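Local structure of endo-beta-1,4-glucanase (cellulase B) (Bacillus halodurans, 4V2X) at residues W69-T74 and N360-R366. The protein hydrolyses xyloglucan and beta-1,3-1,4-glucans as an endo-beta-1,4-glucanase of glycosyl hydrolase family 5, its catalytic module joined to Ig-like and CBM46 modules. Residues are numbered along the deposited sequence; the frame is centred on the assembly and turned at random.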
ATOM      1  N   TRP A  69       4.843   9.849  30.772  1.00 11.72           N
ATOM      2  CA  TRP A  69       3.553  10.033  31.420  1.00 12.01           C
ATOM      3  C   TRP A  69       2.654  10.874  30.516  1.00 11.82           C
ATOM      4  O   TRP A  69       3.122  11.843  29.910  1.00 12.32           O
ATOM      5  CB  TRP A  69       3.795  10.729  32.758  1.00 12.32           C
ATOM      6  CG  TRP A  69       2.594  10.978  33.611  1.00 12.42           C
ATOM      7  CD1 TRP A  69       2.029  10.113  34.496  1.00 12.04           C
ATOM      8  CD2 TRP A  69       1.848  12.193  33.706  1.00 12.37           C
ATOM      9  NE1 TRP A  69       0.968  10.707  35.129  1.00 12.10           N
ATOM     10  CE2 TRP A  69       0.833  11.984  34.661  1.00 12.42           C
ATOM     11  CE3 TRP A  69       1.937  13.443  33.078  1.00 13.41           C
ATOM     12  CZ2 TRP A  69      -0.087  12.971  35.001  1.00 13.11           C
ATOM     13  CZ3 TRP A  69       1.024  14.425  33.419  1.00 13.52           C
ATOM     14  CH2 TRP A  69       0.021  14.181  34.370  1.00 13.77           C
ATOM     15  N   ASN A  70       1.382  10.494  30.413  1.00 11.75           N
ATOM     16  CA  ASN A  70       0.390  11.259  29.652  1.00 11.70           C
ATOM     17  C   ASN A  70      -0.385  12.209  30.547  1.00 12.21           C
ATOM     18  O   ASN A  70      -0.899  11.808  31.590  1.00 13.17           O
ATOM     19  CB  ASN A  70      -0.659  10.355  28.999  1.00 11.26           C
ATOM     20  CG  ASN A  70      -0.190   9.727  27.707  1.00 11.10           C
ATOM     21  OD1 ASN A  70      -0.502  10.215  26.623  1.00 10.67           O
ATOM     22  ND2 ASN A  70       0.524   8.612  27.813  1.00 10.45           N
ATOM     23  N   LEU A  71      -0.480  13.458  30.114  1.00 12.55           N
ATOM     24  CA  LEU A  71      -1.391  14.432  30.682  1.00 12.83           C
ATOM     25  C   LEU A  71      -2.775  14.178  30.087  1.00 12.54           C
ATOM     26  O   LEU A  71      -3.239  14.905  29.211  1.00 13.25           O
ATOM     27  CB  LEU A  71      -0.895  15.843  30.344  1.00 13.25           C
ATOM     28  CG  LEU A  71      -1.674  17.021  30.910  1.00 13.81           C
ATOM     29  CD1 LEU A  71      -1.549  17.073  32.424  1.00 14.30           C
ATOM     30  CD2 LEU A  71      -1.171  18.301  30.268  1.00 14.83           C
ATOM     31  N   GLY A  72      -3.424  13.116  30.555  1.00 12.68           N
ATOM     32  CA  GLY A  72      -4.658  12.644  29.947  1.00 12.32           C
ATOM     33  C   GLY A  72      -5.913  13.385  30.361  1.00 12.29           C
ATOM     34  O   GLY A  72      -5.961  14.009  31.429  1.00 12.29           O
ATOM     35  N   ASN A  73      -6.939  13.286  29.516  1.00 12.25           N
ATOM     36  CA  ASN A  73      -8.237  13.920  29.745  1.00 12.30           C
ATOM     37  C   ASN A  73      -8.093  15.385  30.125  1.00 12.23           C
ATOM     38  O   ASN A  73      -8.771  15.867  31.028  1.00 12.84           O
ATOM     39  CB  ASN A  73      -9.036  13.171  30.826  1.00 13.25           C
ATOM     40  CG  ASN A  73      -9.686  11.893  30.315  1.00 13.51           C
ATOM     41  OD1 ASN A  73     -10.560  11.325  30.988  1.00 16.88           O
ATOM     42  ND2 ASN A  73      -9.281  11.434  29.150  1.00 12.67           N
ATOM     43  N   THR A  74      -7.182  16.067  29.443  1.00 12.38           N
ATOM     44  CA  THR A  74      -6.871  17.462  29.727  1.00 12.92           C
ATOM     45  C   THR A  74      -7.077  18.251  28.425  1.00 13.15           C
ATOM     46  O   THR A  74      -8.227  18.509  28.050  1.00 13.24           O
ATOM     47  CB  THR A  74      -5.471  17.574  30.362  1.00 13.05           C
ATOM     48  OG1 THR A  74      -5.414  16.701  31.504  1.00 13.51           O
ATOM     49  CG2 THR A  74      -5.178  18.990  30.817  1.00 13.45           C
ATOM     50  N   ASN A 360      -5.385   9.588  33.046  1.00 11.98           N
ATOM     51  CA  ASN A 360      -6.489  10.520  32.803  1.00 12.72           C
ATOM     52  C   ASN A 360      -6.873  11.395  34.006  1.00 12.85           C
ATOM     53  O   ASN A 360      -7.880  12.102  33.965  1.00 14.20           O
ATOM     54  CB  ASN A 360      -7.714   9.754  32.304  1.00 12.67           C
ATOM     55  CG  ASN A 360      -8.313   8.845  33.362  1.00 13.14           C
ATOM     56  OD1 ASN A 360      -7.998   8.950  34.552  1.00 13.05           O
ATOM     57  ND2 ASN A 360      -9.203   7.968  32.933  1.00 12.97           N
ATOM     58  N   GLY A 361      -6.062  11.365  35.059  1.00 12.45           N
ATOM     59  CA  GLY A 361      -6.402  11.997  36.331  1.00 13.18           C
ATOM     60  C   GLY A 361      -6.582  10.985  37.453  1.00 13.17           C
ATOM     61  O   GLY A 361      -6.602  11.358  38.628  1.00 14.11           O
ATOM     62  N   GLN A 362      -6.704   9.706  37.107  1.00 12.52           N
ATOM     63  CA  GLN A 362      -6.983   8.667  38.108  1.00 12.35           C
ATOM     64  C   GLN A 362      -5.756   8.059  38.792  1.00 12.29           C
ATOM     65  O   GLN A 362      -5.908   7.298  39.755  1.00 12.52           O
ATOM     66  CB  GLN A 362      -7.816   7.533  37.497  1.00 12.43           C
ATOM     67  CG  GLN A 362      -7.033   6.603  36.585  1.00 12.58           C
ATOM     68  CD  GLN A 362      -7.912   5.698  35.743  1.00 12.34           C
ATOM     69  OE1 GLN A 362      -7.589   5.408  34.598  1.00 12.42           O
ATOM     70  NE2 GLN A 362      -9.020   5.254  36.306  1.00 13.39           N
ATOM     71  N   HIS A 363      -4.551   8.342  38.309  1.00 12.06           N
ATOM     72  CA  HIS A 363      -3.366   7.779  38.958  1.00 12.10           C
ATOM     73  C   HIS A 363      -2.668   8.804  39.849  1.00 12.84           C
ATOM     74  O   HIS A 363      -2.578   8.604  41.067  1.00 12.86           O
ATOM     75  CB  HIS A 363      -2.409   7.170  37.941  1.00 11.74           C
ATOM     76  CG  HIS A 363      -3.013   6.049  37.151  1.00 11.58           C
ATOM     77  ND1 HIS A 363      -3.701   5.011  37.740  1.00 11.53           N
ATOM     78  CD2 HIS A 363      -3.030   5.807  35.821  1.00 11.60           C
ATOM     79  CE1 HIS A 363      -4.115   4.174  36.802  1.00 11.42           C
ATOM     80  NE2 HIS A 363      -3.719   4.636  35.628  1.00 11.18           N
ATOM     81  N   PHE A 364      -2.178   9.889  39.252  1.00 12.95           N
ATOM     82  CA  PHE A 364      -1.580  10.980  40.017  1.00 13.75           C
ATOM     83  C   PHE A 364      -2.672  11.970  40.397  1.00 14.31           C
ATOM     84  O   PHE A 364      -3.344  12.538  39.534  1.00 13.99           O
ATOM     85  CB  PHE A 364      -0.487  11.682  39.212  1.00 14.82           C
ATOM     86  CG  PHE A 364       0.477  12.481  40.051  1.00 15.56           C
ATOM     87  CD1 PHE A 364       1.231  11.861  41.043  1.00 15.59           C
ATOM     88  CD2 PHE A 364       0.639  13.848  39.846  1.00 16.65           C
ATOM     89  CE1 PHE A 364       2.130  12.582  41.811  1.00 17.43           C
ATOM     90  CE2 PHE A 364       1.537  14.575  40.613  1.00 17.39           C
ATOM     91  CZ  PHE A 364       2.283  13.942  41.596  1.00 16.62           C
ATOM     92  N   ASN A 365      -2.867  12.156  41.695  1.00 13.99           N
ATOM     93  CA  ASN A 365      -3.852  13.092  42.186  1.00 14.79           C
ATOM     94  C   ASN A 365      -3.393  14.509  41.851  1.00 16.41           C
ATOM     95  O   ASN A 365      -2.400  14.993  42.390  1.00 18.33           O
ATOM     96  CB  ASN A 365      -4.035  12.914  43.696  1.00 15.98           C
ATOM     97  CG  ASN A 365      -5.127  13.789  44.271  1.00 17.12           C
ATOM     98  OD1 ASN A 365      -5.327  14.932  43.849  1.00 16.62           O
ATOM     99  ND2 ASN A 365      -5.828  13.261  45.262  1.00 18.34           N
ATOM    100  N   ARG A 366      -4.138  15.167  40.982  1.00 17.25           N
ATOM    101  CA  ARG A 366      -3.739  16.472  40.465  1.00 18.89           C
ATOM    102  C   ARG A 366      -4.062  17.623  41.391  1.00 20.18           C
ATOM    103  O   ARG A 366      -3.674  18.758  41.120  1.00 22.91           O
ATOM    104  CB  ARG A 366      -4.404  16.707  39.130  1.00 18.76           C
ATOM    105  CG  ARG A 366      -4.108  15.587  38.168  1.00 19.05           C
ATOM    106  CD  ARG A 366      -3.969  16.134  36.794  1.00 17.35           C
ATOM    107  NE  ARG A 366      -3.884  15.077  35.802  1.00 15.59           N
ATOM    108  CZ  ARG A 366      -4.249  15.246  34.540  1.00 14.77           C
ATOM    109  NH1 ARG A 366      -4.711  16.432  34.132  1.00 14.86           N
ATOM    110  NH2 ARG A 366      -4.160  14.230  33.681  1.00 13.90           N
TER
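Gly72 O is gripped by two donors. Arg366 NH2 reaches it at 2.9 Å, in the carbonyl plane and on a lone pair, while Thr74 OG1 gives its proton to the same Gly72 O at 2.7 Å from well above that plane. The Thr74 hydroxyl is itself an acceptor: Arg366 NH1 approaches Thr74 OG1 at 2.7 Å, with a nearly straight N-H...O of 177°. OG1 lies in the guanidinium plane, whereas Gly72 O is tilted out of it. Thr74 OG1 sits beside its own backbone N (chi1 -54°), from where it serves both partners. A methyl of Leu71, CD1, lies over one guanidinium face, 3.7 Å from Arg366 NH1, and the Trp69 ring meets the group obliquely through CH2. NE1 of that indole is hydrogen-bonded to Asp359 OD2, and its CZ2 touches CB of Phe364; helix 92-100 packs against Trp69, Phe364 and Arg366.

Asn73 and Asn360 run side by side, pointing the same way, amide planes 36° apart, with Asn73 OD1 3.5 Å from Asn360 CB. Asn360 OD1 turns instead to Gln362 N at 3.0 Å, closing an Asx turn. An alanine in place of Arg366 would probably cost Gly72 O one of its two donors, leave the Thr74 hydroxyl without its N-H partner and open a gap beside Leu71 CD1.

Segment 69-74 runs off the end of the first strand and 360-366 follows the eighth, where the parallel (beta/alpha)8 barrel closes. Across this contact the guanidinium is met by a carbonyl and a hydroxyl, and 69-74 brings no carboxylate: a cationic side chain ties two loops together through neutral oxygens.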